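PDB 3A04: tryptophan--tRNA ligase from Aeropyrum pernix, which charges tRNA(Trp) with L-tryptophan, using ATP and releasing AMP and diphosphate. Local coordinates for residues Phe280-Ala288 with Gly298-Tyr306; Ser264-Pro272 with Leu345-Leu356. All coordinates share one frame; numbering follows the deposited sequence.

Contact 1: Phe280-Ala288 with Gly298-Tyr306. With SF4 (iron/sulfur cluster), chain B.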
ATOM      1  N   PHE A 280     -17.449 -31.394  27.331  1.00 36.80           N
ATOM      2  CA  PHE A 280     -17.408 -32.085  28.628  1.00 37.64           C
ATOM      3  C   PHE A 280     -16.100 -31.903  29.412  1.00 39.14           C
ATOM      4  O   PHE A 280     -16.059 -32.031  30.642  1.00 38.75           O
ATOM      5  CB  PHE A 280     -17.792 -33.580  28.498  1.00 36.40           C
ATOM      6  CG  PHE A 280     -19.280 -33.800  28.694  1.00 35.50           C
ATOM      7  CD1 PHE A 280     -20.165 -33.515  27.671  1.00 32.53           C
ATOM      8  CD2 PHE A 280     -19.784 -34.244  29.902  1.00 39.59           C
ATOM      9  CE1 PHE A 280     -21.587 -33.691  27.818  1.00 33.85           C
ATOM     10  CE2 PHE A 280     -21.202 -34.434  30.080  1.00 38.47           C
ATOM     11  CZ  PHE A 280     -22.085 -34.164  29.015  1.00 35.70           C
ATOM     12  N   ARG A 281     -15.069 -31.514  28.699  1.00 39.27           N
ATOM     13  CA  ARG A 281     -13.823 -31.154  29.318  1.00 41.33           C
ATOM     14  C   ARG A 281     -13.704 -29.728  29.747  1.00 41.31           C
ATOM     15  O   ARG A 281     -12.677 -29.365  30.309  1.00 41.05           O
ATOM     16  CB  ARG A 281     -12.676 -31.486  28.345  1.00 40.64           C
ATOM     17  CG  ARG A 281     -12.477 -32.976  28.377  1.00 47.12           C
ATOM     18  CD  ARG A 281     -11.670 -33.447  27.207  1.00 53.52           C
ATOM     19  NE  ARG A 281     -11.845 -34.890  27.118  1.00 61.21           N
ATOM     20  CZ  ARG A 281     -11.614 -35.591  26.008  1.00 65.66           C
ATOM     21  NH1 ARG A 281     -11.192 -34.962  24.904  1.00 65.12           N
ATOM     22  NH2 ARG A 281     -11.815 -36.906  26.004  1.00 67.27           N
ATOM     23  N   ALA A 282     -14.712 -28.891  29.451  1.00 40.16           N
ATOM     24  CA  ALA A 282     -14.639 -27.444  29.802  1.00 38.91           C
ATOM     25  C   ALA A 282     -14.467 -27.191  31.312  1.00 40.60           C
ATOM     26  O   ALA A 282     -15.087 -27.877  32.146  1.00 37.66           O
ATOM     27  CB  ALA A 282     -15.906 -26.674  29.335  1.00 38.29           C
ATOM     28  N   LEU A 283     -13.701 -26.154  31.652  1.00 40.43           N
ATOM     29  CA  LEU A 283     -13.685 -25.652  33.034  1.00 42.96           C
ATOM     30  C   LEU A 283     -15.025 -25.042  33.492  1.00 43.85           C
ATOM     31  O   LEU A 283     -15.695 -24.266  32.756  1.00 43.55           O
ATOM     32  CB  LEU A 283     -12.533 -24.646  33.222  1.00 44.18           C
ATOM     33  CG  LEU A 283     -11.160 -25.201  32.793  1.00 45.53           C
ATOM     34  CD1 LEU A 283      -9.968 -24.286  33.152  1.00 46.61           C
ATOM     35  CD2 LEU A 283     -10.911 -26.606  33.320  1.00 50.27           C
ATOM     36  N   THR A 284     -15.424 -25.408  34.699  1.00 42.51           N
ATOM     37  CA  THR A 284     -16.665 -24.916  35.273  1.00 44.59           C
ATOM     38  C   THR A 284     -16.394 -24.175  36.578  1.00 45.49           C
ATOM     39  O   THR A 284     -15.266 -24.158  37.069  1.00 46.37           O
ATOM     40  CB  THR A 284     -17.593 -26.112  35.638  1.00 44.06           C
ATOM     41  OG1 THR A 284     -16.977 -26.872  36.706  1.00 47.00           O
ATOM     42  CG2 THR A 284     -17.785 -26.988  34.443  1.00 42.80           C
ATOM     43  N   GLY A 285     -17.419 -23.542  37.114  1.00 46.53           N
ATOM     44  CA  GLY A 285     -17.392 -23.101  38.512  1.00 48.95           C
ATOM     45  C   GLY A 285     -17.900 -24.158  39.494  1.00 49.67           C
ATOM     46  O   GLY A 285     -18.535 -23.810  40.458  1.00 50.37           O
ATOM     47  N   GLY A 286     -17.686 -25.441  39.201  1.00 52.12           N
ATOM     48  CA  GLY A 286     -18.150 -26.560  40.049  1.00 56.18           C
ATOM     49  C   GLY A 286     -17.223 -26.737  41.262  1.00 59.39           C
ATOM     50  O   GLY A 286     -16.235 -25.986  41.421  1.00 58.84           O
ATOM     51  N   ARG A 287     -17.540 -27.686  42.154  1.00 62.44           N
ATOM     52  CA  ARG A 287     -16.787 -27.789  43.420  1.00 64.93           C
ATOM     53  C   ARG A 287     -16.198 -29.160  43.529  1.00 66.94           C
ATOM     54  O   ARG A 287     -16.355 -29.998  42.607  1.00 67.47           O
ATOM     55  CB  ARG A 287     -17.636 -27.459  44.665  1.00 65.66           C
ATOM     56  CG  ARG A 287     -18.528 -26.207  44.628  1.00 66.00           C
ATOM     57  CD  ARG A 287     -17.976 -24.876  45.260  1.00 67.41           C
ATOM     58  NE  ARG A 287     -19.105 -23.921  45.293  1.00 66.50           N
ATOM     59  CZ  ARG A 287     -19.086 -22.625  45.653  1.00 68.06           C
ATOM     60  NH1 ARG A 287     -17.968 -22.015  46.056  1.00 65.01           N
ATOM     61  NH2 ARG A 287     -20.222 -21.915  45.595  1.00 65.96           N
ATOM     62  N   ALA A 288     -15.532 -29.395  44.664  1.00 68.85           N
ATOM     63  CA  ALA A 288     -14.833 -30.638  44.947  1.00 69.80           C
ATOM     64  C   ALA A 288     -15.594 -31.869  44.482  1.00 70.65           C
ATOM     65  O   ALA A 288     -15.037 -32.728  43.765  1.00 70.95           O
ATOM     66  CB  ALA A 288     -14.513 -30.730  46.461  1.00 70.73           C
ATOM     67  N   GLY A 298     -22.937 -23.638  42.675  1.00 61.34           N
ATOM     68  CA  GLY A 298     -21.781 -23.365  41.858  1.00 57.22           C
ATOM     69  C   GLY A 298     -21.508 -21.894  41.619  1.00 54.73           C
ATOM     70  O   GLY A 298     -22.203 -20.990  42.154  1.00 54.11           O
ATOM     71  N   VAL A 299     -20.487 -21.645  40.797  1.00 51.25           N
ATOM     72  CA  VAL A 299     -20.088 -20.295  40.516  1.00 49.81           C
ATOM     73  C   VAL A 299     -20.156 -20.045  38.975  1.00 49.60           C
ATOM     74  O   VAL A 299     -19.161 -20.229  38.262  1.00 47.39           O
ATOM     75  CB  VAL A 299     -18.678 -19.999  41.157  1.00 49.64           C
ATOM     76  CG1 VAL A 299     -18.232 -18.501  40.952  1.00 49.42           C
ATOM     77  CG2 VAL A 299     -18.673 -20.414  42.697  1.00 48.65           C
ATOM     78  N   PRO A 300     -21.355 -19.666  38.472  1.00 49.67           N
ATOM     79  CA  PRO A 300     -21.538 -19.429  37.015  1.00 49.04           C
ATOM     80  C   PRO A 300     -20.654 -18.299  36.445  1.00 48.35           C
ATOM     81  O   PRO A 300     -20.212 -18.392  35.302  1.00 47.27           O
ATOM     82  CB  PRO A 300     -23.045 -19.070  36.893  1.00 48.67           C
ATOM     83  CG  PRO A 300     -23.718 -19.796  38.082  1.00 48.70           C
ATOM     84  CD  PRO A 300     -22.653 -19.636  39.206  1.00 50.20           C
ATOM     85  N   GLU A 301     -20.413 -17.258  37.249  1.00 47.72           N
ATOM     86  CA  GLU A 301     -19.510 -16.124  36.912  1.00 47.61           C
ATOM     87  C   GLU A 301     -18.133 -16.561  36.356  1.00 45.65           C
ATOM     88  O   GLU A 301     -17.542 -15.860  35.544  1.00 45.80           O
ATOM     89  CB  GLU A 301     -19.313 -15.193  38.136  1.00 48.37           C
ATOM     90  CG  GLU A 301     -20.540 -14.351  38.521  1.00 50.49           C
ATOM     91  CD  GLU A 301     -21.677 -15.129  39.257  1.00 54.90           C
ATOM     92  OE1 GLU A 301     -21.477 -16.292  39.681  1.00 54.79           O
ATOM     93  OE2 GLU A 301     -22.787 -14.553  39.432  1.00 56.20           O
ATOM     94  N   VAL A 302     -17.644 -17.735  36.762  1.00 44.91           N
ATOM     95  CA  VAL A 302     -16.342 -18.255  36.283  1.00 43.59           C
ATOM     96  C   VAL A 302     -16.432 -19.539  35.441  1.00 42.45           C
ATOM     97  O   VAL A 302     -15.419 -20.257  35.248  1.00 41.34           O
ATOM     98  CB  VAL A 302     -15.332 -18.422  37.478  1.00 44.46           C
ATOM     99  CG1 VAL A 302     -15.278 -17.114  38.267  1.00 44.56           C
ATOM    100  CG2 VAL A 302     -15.801 -19.527  38.389  1.00 43.79           C
ATOM    101  N   CYS A 303     -17.635 -19.846  34.946  1.00 40.12           N
ATOM    102  CA  CYS A 303     -17.875 -21.167  34.362  1.00 38.47           C
ATOM    103  C   CYS A 303     -17.987 -20.977  32.855  1.00 38.31           C
ATOM    104  O   CYS A 303     -18.817 -20.182  32.367  1.00 36.54           O
ATOM    105  CB  CYS A 303     -19.216 -21.724  34.864  1.00 38.84           C
ATOM    106  SG  CYS A 303     -19.574 -23.237  34.075  1.00 38.48           S
ATOM    107  N   SER A 304     -17.167 -21.701  32.122  1.00 37.46           N
ATOM    108  CA  SER A 304     -17.181 -21.556  30.648  1.00 38.47           C
ATOM    109  C   SER A 304     -18.403 -22.294  30.016  1.00 37.69           C
ATOM    110  O   SER A 304     -18.778 -22.037  28.886  1.00 36.89           O
ATOM    111  CB  SER A 304     -15.844 -22.059  30.107  1.00 39.11           C
ATOM    112  OG  SER A 304     -15.851 -23.460  30.125  1.00 45.22           O
ATOM    113  N   VAL A 305     -19.057 -23.194  30.769  1.00 36.88           N
ATOM    114  CA  VAL A 305     -20.292 -23.839  30.266  1.00 36.66           C
ATOM    115  C   VAL A 305     -21.432 -22.835  30.307  1.00 36.38           C
ATOM    116  O   VAL A 305     -22.165 -22.628  29.312  1.00 36.40           O
ATOM    117  CB  VAL A 305     -20.665 -25.076  31.122  1.00 37.69           C
ATOM    118  CG1 VAL A 305     -22.075 -25.642  30.649  1.00 35.95           C
ATOM    119  CG2 VAL A 305     -19.548 -26.142  31.023  1.00 39.28           C
ATOM    120  N   TYR A 306     -21.530 -22.152  31.436  1.00 34.97           N
ATOM    121  CA  TYR A 306     -22.526 -21.133  31.618  1.00 34.05           C
ATOM    122  C   TYR A 306     -22.320 -20.006  30.594  1.00 34.50           C
ATOM    123  O   TYR A 306     -23.285 -19.488  30.025  1.00 33.39           O
ATOM    124  CB  TYR A 306     -22.492 -20.563  33.061  1.00 33.97           C
ATOM    125  CG  TYR A 306     -23.517 -19.465  33.243  1.00 34.14           C
ATOM    126  CD1 TYR A 306     -24.900 -19.763  33.235  1.00 33.41           C
ATOM    127  CD2 TYR A 306     -23.134 -18.111  33.312  1.00 38.52           C
ATOM    128  CE1 TYR A 306     -25.890 -18.702  33.326  1.00 35.77           C
ATOM    129  CE2 TYR A 306     -24.112 -17.058  33.402  1.00 36.85           C
ATOM    130  CZ  TYR A 306     -25.474 -17.373  33.421  1.00 41.56           C
ATOM    131  OH  TYR A 306     -26.419 -16.357  33.547  1.00 38.76           O
TER
HETATM  132 FE1  SF4 B 373     -23.498 -25.522  35.227  1.00 44.72          FE
HETATM  133 FE2  SF4 B 373     -23.023 -24.216  37.595  1.00 49.29          FE
HETATM  134 FE3  SF4 B 373     -21.529 -26.409  36.886  1.00 48.98          FE
HETATM  135 FE4  SF4 B 373     -21.300 -24.115  35.413  1.00 42.44          FE
HETATM  136  S1  SF4 B 373     -20.778 -24.413  37.722  1.00 48.71           S
HETATM  137  S2  SF4 B 373     -21.459 -26.219  34.585  1.00 44.89           S
HETATM  138  S3  SF4 B 373     -23.354 -23.249  35.482  1.00 44.89           S
HETATM  139  S4  SF4 B 373     -23.792 -26.372  37.425  1.00 46.17           S
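Ser304 grips the carbonyl of Leu283 twice, through its hydroxyl and its backbone N, marking the close-packed end of the contact. OG, placed between the backbone N and the carbonyl carbon (chi1 76°), donates to Leu283 O in the carbonyl plane and on a lone pair, 2.8 Å away. Leu252 O lies at the same hydroxyl and probably shares its single proton. Ser304 N reaches Leu283 O at 3.0 Å from a tilted position. The methyl of Ala282 packs against the hydroxyl. Beyond it the two segments draw closer still: Gly285 N is buried 3.4 Å from Cys303 CB and has no hydrogen-bonding partner in the model, and Gly285 CA points a C-H at Val299 O. Gly285 O accepts from Val299 N at 2.9 Å.

The tight packing builds one wall of a four-iron, four-sulfur cluster pocket, to which Cys327, Cys334 and Cys337 also belong. Cys303 SG binds FE4 at 2.4 Å and, from the N-cap position, accepts the N-H of Tyr306 at 3.5 Å. Thr284 CG2 and Val305 CG2, side by side, face sulfur S2. Thr284 OG1 accepts from Gly286 N in an ST turn.

Toward solvent the fit is looser. The exposed Leu283 side chain leads away from the partner segment, and Arg287 lays one guanidinium face over Val299 CG2, 3.6 Å from NH2, while its NE bonds to Gly297 O.

Contact 2: Ser264-Pro272 with Leu345-Leu356. With CD (cadmium ion), chain C.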
ATOM      1  N   SER A 264      -9.955 -25.793  23.626  1.00 51.52           N
ATOM      2  CA  SER A 264     -10.759 -24.827  24.294  1.00 49.27           C
ATOM      3  C   SER A 264     -11.607 -23.955  23.386  1.00 47.09           C
ATOM      4  O   SER A 264     -12.181 -22.948  23.830  1.00 44.25           O
ATOM      5  CB  SER A 264      -9.889 -23.992  25.214  1.00 51.05           C
ATOM      6  OG  SER A 264      -9.305 -24.868  26.171  1.00 51.64           O
ATOM      7  N   THR A 265     -11.707 -24.392  22.123  1.00 44.38           N
ATOM      8  CA  THR A 265     -12.618 -23.798  21.165  1.00 44.41           C
ATOM      9  C   THR A 265     -13.391 -24.920  20.436  1.00 41.65           C
ATOM     10  O   THR A 265     -12.770 -25.765  19.794  1.00 42.46           O
ATOM     11  CB  THR A 265     -11.822 -22.914  20.094  1.00 43.87           C
ATOM     12  OG1 THR A 265     -10.772 -23.711  19.531  1.00 46.40           O
ATOM     13  CG2 THR A 265     -11.042 -21.810  20.818  1.00 46.26           C
ATOM     14  N   ILE A 266     -14.706 -24.842  20.456  1.00 38.15           N
ATOM     15  CA  ILE A 266     -15.539 -25.617  19.523  1.00 36.80           C
ATOM     16  C   ILE A 266     -15.548 -25.041  18.116  1.00 33.47           C
ATOM     17  O   ILE A 266     -15.917 -23.882  17.917  1.00 32.54           O
ATOM     18  CB  ILE A 266     -17.011 -25.629  19.937  1.00 37.19           C
ATOM     19  CG1 ILE A 266     -17.169 -25.897  21.455  1.00 42.23           C
ATOM     20  CG2 ILE A 266     -17.861 -26.490  18.899  1.00 36.85           C
ATOM     21  CD1 ILE A 266     -16.918 -27.257  21.937  1.00 43.49           C
ATOM     22  N   PHE A 267     -15.141 -25.832  17.121  1.00 31.99           N
ATOM     23  CA  PHE A 267     -15.230 -25.359  15.756  1.00 30.45           C
ATOM     24  C   PHE A 267     -16.597 -25.662  15.206  1.00 30.90           C
ATOM     25  O   PHE A 267     -17.235 -26.719  15.523  1.00 30.04           O
ATOM     26  CB  PHE A 267     -14.095 -26.015  14.925  1.00 30.29           C
ATOM     27  CG  PHE A 267     -12.740 -25.645  15.447  1.00 32.33           C
ATOM     28  CD1 PHE A 267     -12.353 -24.297  15.511  1.00 34.73           C
ATOM     29  CD2 PHE A 267     -11.855 -26.608  15.899  1.00 34.39           C
ATOM     30  CE1 PHE A 267     -11.097 -23.921  16.029  1.00 36.76           C
ATOM     31  CE2 PHE A 267     -10.559 -26.255  16.402  1.00 36.81           C
ATOM     32  CZ  PHE A 267     -10.193 -24.927  16.476  1.00 39.90           C
ATOM     33  N   LEU A 268     -17.105 -24.785  14.361  1.00 29.27           N
ATOM     34  CA  LEU A 268     -18.438 -25.045  13.756  1.00 28.81           C
ATOM     35  C   LEU A 268     -18.494 -26.327  12.905  1.00 29.19           C
ATOM     36  O   LEU A 268     -19.597 -26.853  12.631  1.00 27.84           O
ATOM     37  CB  LEU A 268     -18.952 -23.838  12.994  1.00 28.71           C
ATOM     38  CG  LEU A 268     -19.707 -23.072  14.127  1.00 34.55           C
ATOM     39  CD1 LEU A 268     -18.736 -22.351  15.040  1.00 31.04           C
ATOM     40  CD2 LEU A 268     -20.756 -22.165  13.666  1.00 37.16           C
ATOM     41  N   THR A 269     -17.328 -26.785  12.480  1.00 28.74           N
ATOM     42  CA  THR A 269     -17.268 -28.045  11.683  1.00 31.04           C
ATOM     43  C   THR A 269     -16.976 -29.314  12.524  1.00 32.68           C
ATOM     44  O   THR A 269     -16.853 -30.415  11.962  1.00 32.19           O
ATOM     45  CB  THR A 269     -16.180 -27.929  10.528  1.00 30.13           C
ATOM     46  OG1 THR A 269     -14.938 -27.613  11.141  1.00 30.39           O
ATOM     47  CG2 THR A 269     -16.585 -26.837   9.555  1.00 31.16           C
ATOM     48  N   ASP A 270     -16.773 -29.147  13.843  1.00 32.84           N
ATOM     49  CA  ASP A 270     -16.498 -30.288  14.709  1.00 33.63           C
ATOM     50  C   ASP A 270     -17.653 -31.303  14.616  1.00 33.39           C
ATOM     51  O   ASP A 270     -18.825 -30.973  14.710  1.00 32.22           O
ATOM     52  CB  ASP A 270     -16.260 -29.865  16.185  1.00 32.08           C
ATOM     53  CG  ASP A 270     -14.897 -29.319  16.436  1.00 34.03           C
ATOM     54  OD1 ASP A 270     -14.024 -29.522  15.550  1.00 34.61           O
ATOM     55  OD2 ASP A 270     -14.671 -28.681  17.510  1.00 30.29           O
ATOM     56  N   PRO A 271     -17.296 -32.568  14.387  1.00 35.42           N
ATOM     57  CA  PRO A 271     -18.278 -33.618  14.487  1.00 34.51           C
ATOM     58  C   PRO A 271     -18.812 -33.693  15.937  1.00 33.65           C
ATOM     59  O   PRO A 271     -18.149 -33.309  16.913  1.00 33.34           O
ATOM     60  CB  PRO A 271     -17.463 -34.888  14.159  1.00 33.52           C
ATOM     61  CG  PRO A 271     -16.237 -34.364  13.415  1.00 38.17           C
ATOM     62  CD  PRO A 271     -15.942 -33.086  14.187  1.00 34.12           C
ATOM     63  N   PRO A 272     -19.980 -34.270  16.065  1.00 35.33           N
ATOM     64  CA  PRO A 272     -20.680 -34.212  17.326  1.00 34.75           C
ATOM     65  C   PRO A 272     -19.915 -34.865  18.393  1.00 33.91           C
ATOM     66  O   PRO A 272     -19.825 -34.301  19.458  1.00 34.55           O
ATOM     67  CB  PRO A 272     -22.006 -34.913  17.027  1.00 35.55           C
ATOM     68  CG  PRO A 272     -21.853 -35.572  15.645  1.00 39.18           C
ATOM     69  CD  PRO A 272     -20.851 -34.714  14.935  1.00 34.74           C
ATOM     70  N   LEU A 345     -26.164 -27.670  21.847  1.00 28.21           N
ATOM     71  CA  LEU A 345     -25.039 -27.576  20.873  1.00 30.98           C
ATOM     72  C   LEU A 345     -25.144 -28.649  19.733  1.00 30.12           C
ATOM     73  O   LEU A 345     -24.911 -28.409  18.598  1.00 29.73           O
ATOM     74  CB  LEU A 345     -23.712 -27.762  21.620  1.00 29.08           C
ATOM     75  CG  LEU A 345     -22.403 -27.718  20.788  1.00 33.07           C
ATOM     76  CD1 LEU A 345     -22.334 -26.351  19.963  1.00 30.29           C
ATOM     77  CD2 LEU A 345     -21.161 -27.874  21.738  1.00 31.95           C
ATOM     78  N   GLU A 346     -25.606 -29.842  20.073  1.00 31.18           N
ATOM     79  CA  GLU A 346     -25.704 -30.893  19.129  1.00 30.71           C
ATOM     80  C   GLU A 346     -26.706 -30.559  18.112  1.00 31.08           C
ATOM     81  O   GLU A 346     -26.495 -30.761  16.932  1.00 33.98           O
ATOM     82  CB  GLU A 346     -26.207 -32.148  19.895  1.00 34.34           C
ATOM     83  CG  GLU A 346     -27.043 -33.086  19.039  1.00 36.32           C
ATOM     84  CD  GLU A 346     -27.555 -34.259  19.931  1.00 39.51           C
ATOM     85  OE1 GLU A 346     -26.685 -34.987  20.464  1.00 31.67           O
ATOM     86  OE2 GLU A 346     -28.793 -34.323  20.029  1.00 41.46           O
ATOM     87  N   ARG A 347     -27.839 -30.037  18.511  1.00 32.69           N
ATOM     88  CA  ARG A 347     -28.820 -29.595  17.551  1.00 34.51           C
ATOM     89  C   ARG A 347     -28.322 -28.390  16.687  1.00 34.52           C
ATOM     90  O   ARG A 347     -28.525 -28.310  15.450  1.00 33.85           O
ATOM     91  CB  ARG A 347     -30.052 -29.141  18.286  1.00 36.47           C
ATOM     92  CG  ARG A 347     -31.109 -29.062  17.337  1.00 41.98           C
ATOM     93  CD  ARG A 347     -32.351 -29.409  17.960  1.00 50.96           C
ATOM     94  NE  ARG A 347     -32.761 -30.807  18.036  1.00 50.44           N
ATOM     95  CZ  ARG A 347     -34.049 -31.079  18.307  1.00 52.70           C
ATOM     96  NH1 ARG A 347     -34.879 -30.042  18.441  1.00 49.74           N
ATOM     97  NH2 ARG A 347     -34.538 -32.314  18.435  1.00 50.54           N
ATOM     98  N   PHE A 348     -27.700 -27.427  17.348  1.00 31.55           N
ATOM     99  CA  PHE A 348     -27.134 -26.291  16.585  1.00 29.88           C
ATOM    100  C   PHE A 348     -26.095 -26.807  15.546  1.00 28.73           C
ATOM    101  O   PHE A 348     -26.177 -26.492  14.355  1.00 28.72           O
ATOM    102  CB  PHE A 348     -26.513 -25.259  17.518  1.00 32.07           C
ATOM    103  CG  PHE A 348     -25.719 -24.229  16.750  1.00 33.25           C
ATOM    104  CD1 PHE A 348     -26.391 -23.197  16.074  1.00 37.86           C
ATOM    105  CD2 PHE A 348     -24.379 -24.380  16.571  1.00 32.03           C
ATOM    106  CE1 PHE A 348     -25.663 -22.278  15.220  1.00 38.10           C
ATOM    107  CE2 PHE A 348     -23.638 -23.413  15.729  1.00 28.62           C
ATOM    108  CZ  PHE A 348     -24.311 -22.426  15.090  1.00 30.10           C
ATOM    109  N   LEU A 349     -25.149 -27.618  15.968  1.00 29.13           N
ATOM    110  CA  LEU A 349     -24.128 -28.102  15.007  1.00 29.51           C
ATOM    111  C   LEU A 349     -24.699 -28.889  13.847  1.00 32.06           C
ATOM    112  O   LEU A 349     -24.225 -28.808  12.709  1.00 28.71           O
ATOM    113  CB  LEU A 349     -23.077 -28.943  15.685  1.00 27.96           C
ATOM    114  CG  LEU A 349     -22.266 -28.122  16.683  1.00 29.11           C
ATOM    115  CD1 LEU A 349     -21.280 -29.030  17.350  1.00 29.61           C
ATOM    116  CD2 LEU A 349     -21.419 -26.983  15.894  1.00 26.19           C
ATOM    117  N   ALA A 350     -25.721 -29.703  14.136  1.00 32.11           N
ATOM    118  CA  ALA A 350     -26.302 -30.548  13.101  1.00 32.64           C
ATOM    119  C   ALA A 350     -27.037 -29.728  12.087  1.00 33.56           C
ATOM    120  O   ALA A 350     -26.960 -29.999  10.906  1.00 36.01           O
ATOM    121  CB  ALA A 350     -27.301 -31.641  13.761  1.00 33.86           C
ATOM    122  N   GLU A 351     -27.802 -28.751  12.501  1.00 32.88           N
ATOM    123  CA  GLU A 351     -28.510 -27.943  11.507  1.00 36.48           C
ATOM    124  C   GLU A 351     -27.474 -27.090  10.729  1.00 34.54           C
ATOM    125  O   GLU A 351     -27.568 -26.933   9.520  1.00 31.03           O
ATOM    126  CB  GLU A 351     -29.516 -27.003  12.185  1.00 36.03           C
ATOM    127  CG  GLU A 351     -30.515 -27.691  13.059  1.00 47.69           C
ATOM    128  CD  GLU A 351     -31.595 -26.724  13.518  1.00 55.56           C
ATOM    129  OE1 GLU A 351     -32.006 -25.899  12.660  1.00 61.69           O
ATOM    130  OE2 GLU A 351     -32.020 -26.787  14.706  1.00 61.28           O
ATOM    131  N   HIS A 352     -26.457 -26.590  11.448  1.00 33.12           N
ATOM    132  CA  HIS A 352     -25.452 -25.725  10.815  1.00 33.45           C
ATOM    133  C   HIS A 352     -24.687 -26.566   9.788  1.00 34.14           C
ATOM    134  O   HIS A 352     -24.520 -26.142   8.663  1.00 33.98           O
ATOM    135  CB  HIS A 352     -24.449 -25.177  11.850  1.00 31.66           C
ATOM    136  CG  HIS A 352     -23.409 -24.294  11.232  1.00 29.77           C
ATOM    137  ND1 HIS A 352     -23.646 -22.967  10.927  1.00 27.47           N
ATOM    138  CD2 HIS A 352     -22.140 -24.551  10.862  1.00 28.53           C
ATOM    139  CE1 HIS A 352     -22.539 -22.443  10.388  1.00 30.45           C
ATOM    140  NE2 HIS A 352     -21.607 -23.385  10.345  1.00 27.55           N
ATOM    141  N   GLN A 353     -24.207 -27.744  10.185  1.00 35.09           N
ATOM    142  CA  GLN A 353     -23.470 -28.578   9.262  1.00 35.47           C
ATOM    143  C   GLN A 353     -24.257 -29.074   8.044  1.00 37.21           C
ATOM    144  O   GLN A 353     -23.664 -29.272   6.973  1.00 36.71           O
ATOM    145  CB  GLN A 353     -22.773 -29.701   9.997  1.00 35.40           C
ATOM    146  CG  GLN A 353     -21.741 -29.119  10.965  1.00 32.53           C
ATOM    147  CD  GLN A 353     -21.225 -30.068  11.975  1.00 34.13           C
ATOM    148  OE1 GLN A 353     -21.572 -31.258  11.984  1.00 36.42           O
ATOM    149  NE2 GLN A 353     -20.402 -29.570  12.876  1.00 29.52           N
ATOM    150  N   SER A 354     -25.571 -29.198   8.174  1.00 38.88           N
ATOM    151  CA  SER A 354     -26.427 -29.598   7.034  1.00 41.37           C
ATOM    152  C   SER A 354     -26.532 -28.507   6.023  1.00 43.35           C
ATOM    153  O   SER A 354     -26.941 -28.728   4.874  1.00 44.44           O
ATOM    154  CB  SER A 354     -27.840 -29.997   7.507  1.00 41.10           C
ATOM    155  OG  SER A 354     -28.614 -28.901   7.979  1.00 40.91           O
ATOM    156  N   ARG A 355     -26.179 -27.298   6.429  1.00 43.37           N
ATOM    157  CA  ARG A 355     -26.271 -26.194   5.518  1.00 44.11           C
ATOM    158  C   ARG A 355     -24.916 -25.891   4.811  1.00 43.94           C
ATOM    159  O   ARG A 355     -24.887 -25.152   3.827  1.00 42.96           O
ATOM    160  CB  ARG A 355     -26.798 -24.978   6.252  1.00 44.16           C
ATOM    161  CG  ARG A 355     -28.314 -25.030   6.525  1.00 47.78           C
ATOM    162  CD  ARG A 355     -28.829 -23.685   6.945  1.00 48.06           C
ATOM    163  NE  ARG A 355     -28.396 -23.405   8.295  1.00 54.81           N
ATOM    164  CZ  ARG A 355     -29.115 -23.646   9.391  1.00 60.95           C
ATOM    165  NH1 ARG A 355     -30.351 -24.168   9.298  1.00 61.07           N
ATOM    166  NH2 ARG A 355     -28.593 -23.356  10.595  1.00 62.20           N
ATOM    167  N   LEU A 356     -23.845 -26.516   5.286  1.00 43.03           N
ATOM    168  CA  LEU A 356     -22.506 -26.089   4.989  1.00 43.91           C
ATOM    169  C   LEU A 356     -22.025 -26.499   3.603  1.00 45.86           C
ATOM    170  O   LEU A 356     -21.376 -25.710   2.930  1.00 45.06           O
ATOM    171  CB  LEU A 356     -21.518 -26.583   6.049  1.00 43.88           C
ATOM    172  CG  LEU A 356     -20.145 -25.879   6.104  1.00 43.60           C
ATOM    173  CD1 LEU A 356     -20.293 -24.327   5.925  1.00 40.96           C
ATOM    174  CD2 LEU A 356     -19.415 -26.220   7.411  1.00 41.92           C
TER
HETATM  175 CD    CD C 374     -27.964 -35.997  22.156  1.00 34.13          CD
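Gln353 ties segment 345-356 of helix 334-364 to the turn at 267-270 with a single side-chain nitrogen. NE2 donates one hydrogen to Leu268 O and the other to Asp270 O, each at 2.8 Å, the first almost straight at 175°. Both acceptors lie close to the amide plane, so the two N-H groups that spread from NE2 are used together; seen from the carbonyls, the donor sits above each C=O plane. With CG anti to the carbonyl carbon (chi1 -63°) and the chain extended beyond it, the amide is carried out to the turn, and the pair of bonds should hold its rotation.

The polar frame continues inside the turn itself, which is of type I. Asp270 N donates to Phe267 O, and Asp270 OD2 takes Phe267 N from above the carboxylate plane while also forming a salt bridge with Lys278. In this class I synthetase the segment follows the KMSKS region, Lys256 to Ser260, and touches the HIGH region as well: the backbone of Leu268 is hydrogen-bonded to that of Phe83.

Apolar contacts gather on Leu268. Its CD2 methyl stands over one face of the His352 imidazole, a CH-pi contact 3.7 Å from the centroid, and meets the Phe348 ring at its edge, 3.8 Å from CE2. His352 NE2 is hydrogen-bonded to Asn135 on helix 121-139. Leu349 CD2 packs against the backbone of the turn, 3.7 Å from Leu268 O. Away from this centre, Thr269 CG2 touches Leu356 CD2 at 3.6 Å, and Ile266 CD1 reaches Leu345 CD2 at 4.3 Å.

Near the start of the helical segment Glu346 OE1 coordinates cadmium at 2.4 Å, with Glu343 of the same helix also binding it.

How the contacts relate
Followed from the N terminus, the chain leaves strand 242-246, passes the KMSKS region and enters 264-272, the first half of contact 2. Helix 272-280 then leads to 280-288, and after helix 290-296 the segment 298-306 returns to it; contact 1 thus closes a short, mostly helical loop, joining the turn after helix 272-280 to the start of helix 304-313. The helix that begins at Ser304 and then helix 317-328 lead on to the long helix 334-364, which completes contact 2 by packing on the loop after the KMSKS region. The smaller loop lies wholly within the larger one, without crossing. The two contacts do not touch, their nearest atoms being about 7 Å apart.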